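Side-chain contacts in exosome complex component Rrp41 (PDB 3M7N), which probably serves as the catalytic component of the archaeal exosome, degrading RNA from the 3' end and also able to synthesise heteromeric RNA tails: residues E[27-32]-E[230-235]; E[33-36]-E[41-44]; E[148-153]-E[238-243]. The protein carries 1 engineered substitution. One frame throughout, in Å; residues are numbered along the deposited sequence.

In the fold
The three contacts join parts of an RNase PH-type subunit. Contact 1 rests strand 29-33 on helix 212-248. Contact 2 closes the turn from that strand into its antiparallel neighbour, strand 41-47. Contact 3 ties the end of helix 136-150 to the same long helix. Contacts 1 and 2 have centres about 13 Å apart and share the sheet, Glu32 N lying 2.8 Å from Tyr44 O. Contacts 1 and 3, centres about 14 Å apart, share helix 212-248, and Ile31 O lies 2.7 Å from Arg239 NH2. Contacts 2 and 3, centres about 9 Å apart, meet at Asp150. The nearest atoms of contacts 1, 2 and 3 lie about 8, 14 and 21 Å from the bound nucleic acid.

Contact 1. Residues E[27-32]-E[230-235]; sequences RPIKIE and YEMQRE
Ile29 and Ile31 both point from the strand toward the helix, and Met232 meets them both. Two parts of Met232, its sulfur and its CB, do different work. Its sulfur lies against the branch methyl of Ile29, with SD 3.5 Å from Ile29 CG2. Its base meets the other isoleucine, Met232 CB being 3.8 Å from Ile31 CD1. Met232 crosses each isoleucine at about a right angle. Its chain is extended beyond CG (chi2 179°), which carries the sulfur from the helix across to Ile29. Ile31 reaches the helix with its outer methyl. CD1 sits 3.7 Å from the backbone N of Gln233 and also touches CG of that residue. The contact is apolar and has no hydrogen bond across it. Strand and helix axes run 31° apart, 8.2 Å at their closest. Farther out, Ile31 also packs on Val146 of helix 136-150 and on Cys43 and Leu45, while Met232 touches Leu26. The carbonyl O of Ile31 accepts a hydrogen bond from Arg239, farther along the same long helix. Strand 29-33 is an outermost strand of its sheet within this chain; strand 41-47 pairs with it, and helix 212-248 covers the face bearing Ile29 and Ile31.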
loop_
_atom_site.group_PDB
_atom_site.type_symbol
_atom_site.label_atom_id
_atom_site.label_comp_id
_atom_site.label_asym_id
_atom_site.label_seq_id
_atom_site.Cartn_x
_atom_site.Cartn_y
_atom_site.Cartn_z
ATOM N N ARG E 27 -38.952 16.416 1.339
ATOM C CA ARG E 27 -38.326 17.532 2.046
ATOM C C ARG E 27 -37.924 18.586 1.022
ATOM O O ARG E 27 -37.754 18.264 -0.149
ATOM C CB ARG E 27 -37.100 17.051 2.831
ATOM C CG ARG E 27 -37.421 16.252 4.110
ATOM C CD ARG E 27 -36.141 15.654 4.729
ATOM N NE ARG E 27 -35.455 14.742 3.814
ATOM C CZ ARG E 27 -34.361 14.033 4.111
ATOM N NH1 ARG E 27 -33.845 13.222 3.197
ATOM N NH2 ARG E 27 -33.792 14.117 5.314
ATOM N N PRO E 28 -37.806 19.853 1.446
ATOM C CA PRO E 28 -37.320 20.909 0.543
ATOM C C PRO E 28 -36.003 20.508 -0.118
ATOM O O PRO E 28 -35.118 19.931 0.522
ATOM C CB PRO E 28 -37.084 22.105 1.473
ATOM C CG PRO E 28 -38.003 21.872 2.640
ATOM C CD PRO E 28 -38.148 20.369 2.785
ATOM N N ILE E 29 -35.882 20.834 -1.396
ATOM C CA ILE E 29 -34.755 20.431 -2.200
ATOM C C ILE E 29 -34.246 21.622 -2.996
ATOM O O ILE E 29 -35.038 22.429 -3.479
ATOM C CB ILE E 29 -35.175 19.296 -3.145
ATOM C CG1 ILE E 29 -35.273 17.990 -2.363
ATOM C CG2 ILE E 29 -34.217 19.133 -4.297
ATOM C CD1 ILE E 29 -35.808 16.844 -3.178
ATOM N N LYS E 30 -32.921 21.741 -3.098
ATOM C CA LYS E 30 -32.272 22.729 -3.956
ATOM C C LYS E 30 -31.173 22.022 -4.746
ATOM O O LYS E 30 -30.405 21.233 -4.181
ATOM C CB LYS E 30 -31.667 23.857 -3.121
ATOM C CG LYS E 30 -31.108 25.003 -3.950
ATOM C CD LYS E 30 -29.958 25.753 -3.245
ATOM C CE LYS E 30 -29.084 26.526 -4.258
ATOM N NZ LYS E 30 -27.814 27.074 -3.685
ATOM N N ILE E 31 -31.100 22.285 -6.047
ATOM C CA ILE E 31 -30.105 21.659 -6.905
ATOM C C ILE E 31 -29.430 22.721 -7.762
ATOM O O ILE E 31 -30.098 23.461 -8.476
ATOM C CB ILE E 31 -30.734 20.639 -7.881
ATOM C CG1 ILE E 31 -31.602 19.627 -7.136
ATOM C CG2 ILE E 31 -29.647 19.932 -8.717
ATOM C CD1 ILE E 31 -32.110 18.508 -8.017
ATOM N N GLU E 32 -28.104 22.775 -7.713
ATOM C CA GLU E 32 -27.357 23.689 -8.567
ATOM C C GLU E 32 -26.168 23.015 -9.261
ATOM O O GLU E 32 -25.308 22.414 -8.617
ATOM C CB GLU E 32 -26.911 24.937 -7.785
ATOM C CG GLU E 32 -26.163 25.938 -8.662
ATOM C CD GLU E 32 -25.635 27.141 -7.896
ATOM O OE1 GLU E 32 -26.060 27.358 -6.733
ATOM O OE2 GLU E 32 -24.788 27.869 -8.467
ATOM N N TYR E 230 -36.781 14.193 -10.077
ATOM C CA TYR E 230 -36.200 14.189 -11.405
ATOM C C TYR E 230 -36.436 15.499 -12.164
ATOM O O TYR E 230 -35.519 16.024 -12.808
ATOM C CB TYR E 230 -36.729 13.032 -12.216
ATOM C CG TYR E 230 -36.422 13.203 -13.665
ATOM C CD1 TYR E 230 -35.146 12.941 -14.155
ATOM C CD2 TYR E 230 -37.391 13.659 -14.546
ATOM C CE1 TYR E 230 -34.848 13.111 -15.483
ATOM C CE2 TYR E 230 -37.109 13.833 -15.874
ATOM C CZ TYR E 230 -35.833 13.554 -16.343
ATOM O OH TYR E 230 -35.540 13.727 -17.675
ATOM N N GLU E 231 -37.665 16.023 -12.104
ATOM C CA GLU E 231 -37.945 17.303 -12.743
ATOM C C GLU E 231 -37.072 18.414 -12.155
ATOM O O GLU E 231 -36.665 19.320 -12.873
ATOM C CB GLU E 231 -39.442 17.667 -12.689
ATOM C CG GLU E 231 -40.292 16.939 -13.767
ATOM C CD GLU E 231 -39.921 17.304 -15.219
ATOM O OE1 GLU E 231 -39.662 18.499 -15.518
ATOM O OE2 GLU E 231 -39.915 16.389 -16.072
ATOM N N MET E 232 -36.763 18.339 -10.861
ATOM C CA MET E 232 -35.833 19.319 -10.286
ATOM C C MET E 232 -34.434 19.225 -10.923
ATOM O O MET E 232 -33.793 20.246 -11.197
ATOM C CB MET E 232 -35.756 19.200 -8.764
ATOM C CG MET E 232 -37.117 19.272 -8.089
ATOM S SD MET E 232 -37.075 19.099 -6.286
ATOM C CE MET E 232 -38.732 18.484 -5.978
ATOM N N GLN E 233 -33.999 17.997 -11.186
ATOM C CA GLN E 233 -32.691 17.734 -11.752
ATOM C C GLN E 233 -32.675 18.303 -13.155
ATOM O O GLN E 233 -31.691 18.909 -13.601
ATOM C CB GLN E 233 -32.402 16.217 -11.800
ATOM C CG GLN E 233 -32.182 15.533 -10.433
ATOM C CD GLN E 233 -32.065 13.993 -10.548
ATOM O OE1 GLN E 233 -31.103 13.385 -10.051
ATOM N NE2 GLN E 233 -33.028 13.372 -11.224
ATOM N N ARG E 234 -33.776 18.087 -13.858
ATOM C CA ARG E 234 -33.889 18.531 -15.240
ATOM C C ARG E 234 -33.824 20.052 -15.256
ATOM O O ARG E 234 -33.116 20.638 -16.056
ATOM C CB ARG E 234 -35.200 18.038 -15.848
ATOM C CG ARG E 234 -35.350 18.336 -17.324
ATOM C CD ARG E 234 -36.765 18.051 -17.821
ATOM N NE ARG E 234 -37.140 19.044 -18.828
ATOM C CZ ARG E 234 -36.943 18.884 -20.135
ATOM N NH1 ARG E 234 -36.400 17.746 -20.609
ATOM N NH2 ARG E 234 -37.297 19.858 -20.972
ATOM N N GLU E 235 -34.549 20.681 -14.336
ATOM C CA GLU E 235 -34.556 22.128 -14.235
ATOM C C GLU E 235 -33.149 22.669 -13.982
ATOM O O GLU E 235 -32.691 23.614 -14.643
ATOM C CB GLU E 235 -35.481 22.562 -13.109
ATOM C CG GLU E 235 -36.447 23.646 -13.505
ATOM C CD GLU E 235 -37.613 23.120 -14.331
ATOM O OE1 GLU E 235 -37.595 23.284 -15.581
ATOM O OE2 GLU E 235 -38.552 22.552 -13.720
#

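Contact 2. Residues E[33-36]-E[41-44]; sequences ASVL and GSCY
Ser42 turns its hydroxyl into the loop that follows Ala33, in an antiparallel beta hairpin of the RNase PH-type domain. Ala33 and Cys43 form a non-hydrogen-bonded pair, and their side chains lie on the same face of the sheet, toward Val146 of helix 136-150. Past this pair the chain bends at Ser34, where phi is positive. The next two backbone N-H groups then converge on one oxygen: Ser42 OG accepts from Val35 N at 3.0 Å and from Leu36 N at 3.2 Å. The torsion that makes this possible sets OG between the backbone N and carbonyl carbon of Ser42 (chi1 51°). A water also lies 2.5 Å from Ser42 OG, and it donates to Leu36 O at 3.0 Å. With an alanine here, the N-H groups of Val35 and Leu36 would probably lose their shared acceptor. Leu36 comes over the serine from the same loop, its CB 3.9 Å from Ser42 CB. Val35 lies obliquely across the base of Tyr44, its CG2 4.0 Å from Tyr44 CB. The tyrosine ring leads away from the loop, and its OH is hydrogen-bonded to Glu46 OE1. Val35 and Leu36 both pack on Ile53 of strand 50-60. The backbone adds a bond from Ser34 N to Ser42 O, 3.1 Å long.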
loop_
_atom_site.group_PDB
_atom_site.type_symbol
_atom_site.label_atom_id
_atom_site.label_comp_id
_atom_site.label_asym_id
_atom_site.label_seq_id
_atom_site.Cartn_x
_atom_site.Cartn_y
_atom_site.Cartn_z
ATOM N N ALA E 33 -26.125 23.136 -10.579
ATOM C CA ALA E 33 -25.053 22.577 -11.381
ATOM C C ALA E 33 -23.897 23.577 -11.592
ATOM O O ALA E 33 -24.097 24.781 -11.475
ATOM C CB ALA E 33 -25.612 22.105 -12.719
ATOM N N SER E 34 -22.700 23.060 -11.904
ATOM C CA SER E 34 -21.481 23.865 -12.111
ATOM C C SER E 34 -21.206 24.804 -10.965
ATOM O O SER E 34 -21.319 26.013 -11.126
ATOM C CB SER E 34 -21.558 24.705 -13.388
ATOM O OG SER E 34 -21.920 23.914 -14.503
ATOM N N VAL E 35 -20.864 24.263 -9.809
ATOM C CA VAL E 35 -20.535 25.093 -8.668
ATOM C C VAL E 35 -19.041 25.022 -8.343
ATOM O O VAL E 35 -18.561 25.715 -7.442
ATOM C CB VAL E 35 -21.325 24.678 -7.439
ATOM C CG1 VAL E 35 -22.833 24.982 -7.643
ATOM C CG2 VAL E 35 -21.050 23.196 -7.103
ATOM N N LEU E 36 -18.322 24.181 -9.074
ATOM C CA LEU E 36 -16.886 24.021 -8.883
ATOM C C LEU E 36 -16.123 24.346 -10.158
ATOM O O LEU E 36 -16.438 23.837 -11.232
ATOM C CB LEU E 36 -16.535 22.598 -8.447
ATOM C CG LEU E 36 -17.025 22.127 -7.087
ATOM C CD1 LEU E 36 -16.560 20.698 -6.832
ATOM C CD2 LEU E 36 -16.536 23.044 -5.992
ATOM N N GLY E 41 -17.382 18.322 -13.925
ATOM C CA GLY E 41 -18.793 18.520 -13.683
ATOM C C GLY E 41 -19.083 18.524 -12.199
ATOM O O GLY E 41 -18.400 17.862 -11.416
ATOM N N SER E 42 -20.098 19.267 -11.795
ATOM C CA SER E 42 -20.377 19.361 -10.373
ATOM C C SER E 42 -21.822 19.696 -10.078
ATOM O O SER E 42 -22.568 20.151 -10.949
ATOM C CB SER E 42 -19.486 20.423 -9.743
ATOM O OG SER E 42 -19.578 21.638 -10.465
ATOM N N CYS E 43 -22.200 19.503 -8.825
ATOM C CA CYS E 43 -23.539 19.818 -8.391
ATOM C C CYS E 43 -23.550 20.028 -6.899
ATOM O O CYS E 43 -23.024 19.200 -6.162
ATOM C CB CYS E 43 -24.500 18.686 -8.773
ATOM S SG CYS E 43 -26.175 18.812 -8.045
ATOM N N TYR E 44 -24.124 21.149 -6.461
ATOM C CA TYR E 44 -24.478 21.326 -5.054
ATOM C C TYR E 44 -25.982 21.039 -4.860
ATOM O O TYR E 44 -26.814 21.456 -5.658
ATOM C CB TYR E 44 -24.102 22.716 -4.527
ATOM C CG TYR E 44 -24.548 22.946 -3.094
ATOM C CD1 TYR E 44 -23.847 22.398 -2.026
ATOM C CD2 TYR E 44 -25.668 23.697 -2.812
ATOM C CE1 TYR E 44 -24.268 22.604 -0.701
ATOM C CE2 TYR E 44 -26.093 23.905 -1.502
ATOM C CZ TYR E 44 -25.394 23.351 -0.453
ATOM O OH TYR E 44 -25.810 23.563 0.842
HETATM O O HOH W 1 -18.147 21.711 -12.551
#

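Contact 3. Residues E[148-153]-E[238-243]; sequences LVDAGV and LRRYIE
Asp150 and Arg240 form a salt bridge between two helices of the RNase PH-type fold, and they alone make the contact. Asp150 is in the last turn of helix 136-150, which ends in a Schellman motif with Gly152 at positive phi. Gly152 N bonds back to Val149 O, and Val153 N to Leu148 O. Arg240 comes from helix 212-248, and its CB points toward the aspartate. Its side chain starts with CG anti to the backbone N (chi1 169°) and then bends at chi2, 58°. Chi1 sets CG near Asp150 OD2, and the bend turns CD and NE alongside the same oxygen. Asp150 likewise has its CG opposite the backbone N, and its carboxylate comes nearer the arginine than its CB direction alone suggests. The two side chains cross at about a right angle, and their flat groups are 82° apart, so carboxylate and guanidinium do not pair in one plane. Asp150 is buried. Its other oxygen, OD1, is held by a hydrogen bond from Ser42 N and a weak one from Ser34 OG, which link the end of this helix to the hairpin of strands 29-33 and 41-47. These bonds probably help fix the carboxylate's rotation. The aliphatic part of Arg240 is close as well, with CG 3.6 Å from Asp150 OD2. The charged link runs from Asp150 OD2 to Arg240 NE, 3.3 Å apart.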
loop_
_atom_site.group_PDB
_atom_site.type_symbol
_atom_site.label_atom_id
_atom_site.label_comp_id
_atom_site.label_asym_id
_atom_site.label_seq_id
_atom_site.Cartn_x
_atom_site.Cartn_y
_atom_site.Cartn_z
ATOM N N LEU E 148 -22.678 14.329 -13.319
ATOM C CA LEU E 148 -22.347 13.550 -14.505
ATOM C C LEU E 148 -22.894 14.226 -15.753
ATOM O O LEU E 148 -22.189 14.345 -16.763
ATOM C CB LEU E 148 -22.853 12.108 -14.377
ATOM C CG LEU E 148 -22.036 11.207 -13.426
ATOM C CD1 LEU E 148 -22.739 9.897 -13.127
ATOM C CD2 LEU E 148 -20.628 10.947 -13.970
ATOM N N VAL E 149 -24.133 14.703 -15.685
ATOM C CA VAL E 149 -24.721 15.332 -16.860
ATOM C C VAL E 149 -24.018 16.642 -17.166
ATOM O O VAL E 149 -23.759 16.957 -18.320
ATOM C CB VAL E 149 -26.249 15.555 -16.716
ATOM C CG1 VAL E 149 -26.779 16.351 -17.896
ATOM C CG2 VAL E 149 -26.968 14.217 -16.622
ATOM N N ASP E 150 -23.695 17.379 -16.108
ATOM C CA ASP E 150 -22.979 18.642 -16.219
ATOM C C ASP E 150 -21.619 18.435 -16.906
ATOM O O ASP E 150 -21.169 19.277 -17.686
ATOM C CB ASP E 150 -22.820 19.268 -14.828
ATOM C CG ASP E 150 -22.155 20.651 -14.863
ATOM O OD1 ASP E 150 -21.339 20.948 -13.962
ATOM O OD2 ASP E 150 -22.455 21.449 -15.772
ATOM N N ALA E 151 -20.984 17.296 -16.635
ATOM C CA ALA E 151 -19.709 16.948 -17.269
ATOM C C ALA E 151 -19.905 16.295 -18.630
ATOM O O ALA E 151 -18.950 15.888 -19.275
ATOM C CB ALA E 151 -18.871 16.035 -16.351
ATOM N N GLY E 152 -21.149 16.180 -19.067
ATOM C CA GLY E 152 -21.412 15.671 -20.402
ATOM C C GLY E 152 -21.000 14.228 -20.641
ATOM O O GLY E 152 -20.722 13.846 -21.769
ATOM N N VAL E 153 -20.956 13.399 -19.604
ATOM C CA VAL E 153 -20.622 12.006 -19.874
ATOM C C VAL E 153 -21.865 11.228 -20.297
ATOM O O VAL E 153 -22.876 11.220 -19.597
ATOM C CB VAL E 153 -19.840 11.337 -18.721
ATOM C CG1 VAL E 153 -19.485 12.354 -17.665
ATOM C CG2 VAL E 153 -20.584 10.151 -18.146
ATOM N N LEU E 238 -31.275 22.483 -17.093
ATOM C CA LEU E 238 -31.796 23.440 -18.053
ATOM C C LEU E 238 -31.143 24.815 -17.792
ATOM O O LEU E 238 -30.695 25.506 -18.708
ATOM C CB LEU E 238 -33.322 23.499 -17.926
ATOM C CG LEU E 238 -34.207 24.212 -18.964
ATOM C CD1 LEU E 238 -34.334 25.682 -18.641
ATOM C CD2 LEU E 238 -33.719 24.013 -20.388
ATOM N N ARG E 239 -31.082 25.196 -16.524
ATOM C CA ARG E 239 -30.472 26.459 -16.140
ATOM C C ARG E 239 -29.027 26.525 -16.620
ATOM O O ARG E 239 -28.606 27.515 -17.212
ATOM C CB ARG E 239 -30.557 26.641 -14.626
ATOM C CG ARG E 239 -31.666 27.583 -14.203
ATOM C CD ARG E 239 -32.365 27.128 -12.935
ATOM N NE ARG E 239 -31.412 26.704 -11.920
ATOM C CZ ARG E 239 -31.699 25.838 -10.955
ATOM N NH1 ARG E 239 -32.914 25.305 -10.879
ATOM N NH2 ARG E 239 -30.769 25.501 -10.073
ATOM N N ARG E 240 -28.282 25.454 -16.364
ATOM C CA ARG E 240 -26.910 25.331 -16.811
ATOM C C ARG E 240 -26.830 25.449 -18.329
ATOM O O ARG E 240 -25.914 26.066 -18.877
ATOM C CB ARG E 240 -26.343 23.985 -16.361
ATOM C CG ARG E 240 -25.014 23.627 -16.986
ATOM C CD ARG E 240 -23.980 24.699 -16.693
ATOM N NE ARG E 240 -22.683 24.341 -17.256
ATOM C CZ ARG E 240 -21.628 25.140 -17.238
ATOM N NH1 ARG E 240 -20.495 24.736 -17.772
ATOM N NH2 ARG E 240 -21.715 26.347 -16.688
ATOM N N TYR E 241 -27.789 24.836 -19.007
ATOM C CA TYR E 241 -27.873 24.932 -20.457
ATOM C C TYR E 241 -28.008 26.386 -20.907
ATOM O O TYR E 241 -27.369 26.810 -21.864
ATOM C CB TYR E 241 -29.046 24.095 -20.935
ATOM C CG TYR E 241 -29.395 24.187 -22.397
ATOM C CD1 TYR E 241 -28.594 23.605 -23.367
ATOM C CD2 TYR E 241 -30.586 24.797 -22.805
ATOM C CE1 TYR E 241 -28.946 23.660 -24.712
ATOM C CE2 TYR E 241 -30.945 24.857 -24.145
ATOM C CZ TYR E 241 -30.124 24.287 -25.093
ATOM O OH TYR E 241 -30.492 24.344 -26.417
ATOM N N ILE E 242 -28.823 27.157 -20.198
ATOM C CA ILE E 242 -28.985 28.566 -20.517
ATOM C C ILE E 242 -27.680 29.327 -20.271
ATOM O O ILE E 242 -27.331 30.251 -21.003
ATOM C CB ILE E 242 -30.127 29.172 -19.692
ATOM C CG1 ILE E 242 -31.471 28.711 -20.252
ATOM C CG2 ILE E 242 -30.047 30.692 -19.655
ATOM C CD1 ILE E 242 -32.578 28.714 -19.228
ATOM N N GLU E 243 -26.954 28.918 -19.242
ATOM C CA GLU E 243 -25.712 29.579 -18.881
ATOM C C GLU E 243 -24.575 29.416 -19.888
ATOM O O GLU E 243 -23.896 30.395 -20.202
ATOM C CB GLU E 243 -25.267 29.160 -17.486
ATOM C CG GLU E 243 -26.007 29.903 -16.402
ATOM C CD GLU E 243 -26.089 29.100 -15.133
ATOM O OE1 GLU E 243 -25.551 27.971 -15.126
ATOM O OE2 GLU E 243 -26.694 29.586 -14.149
#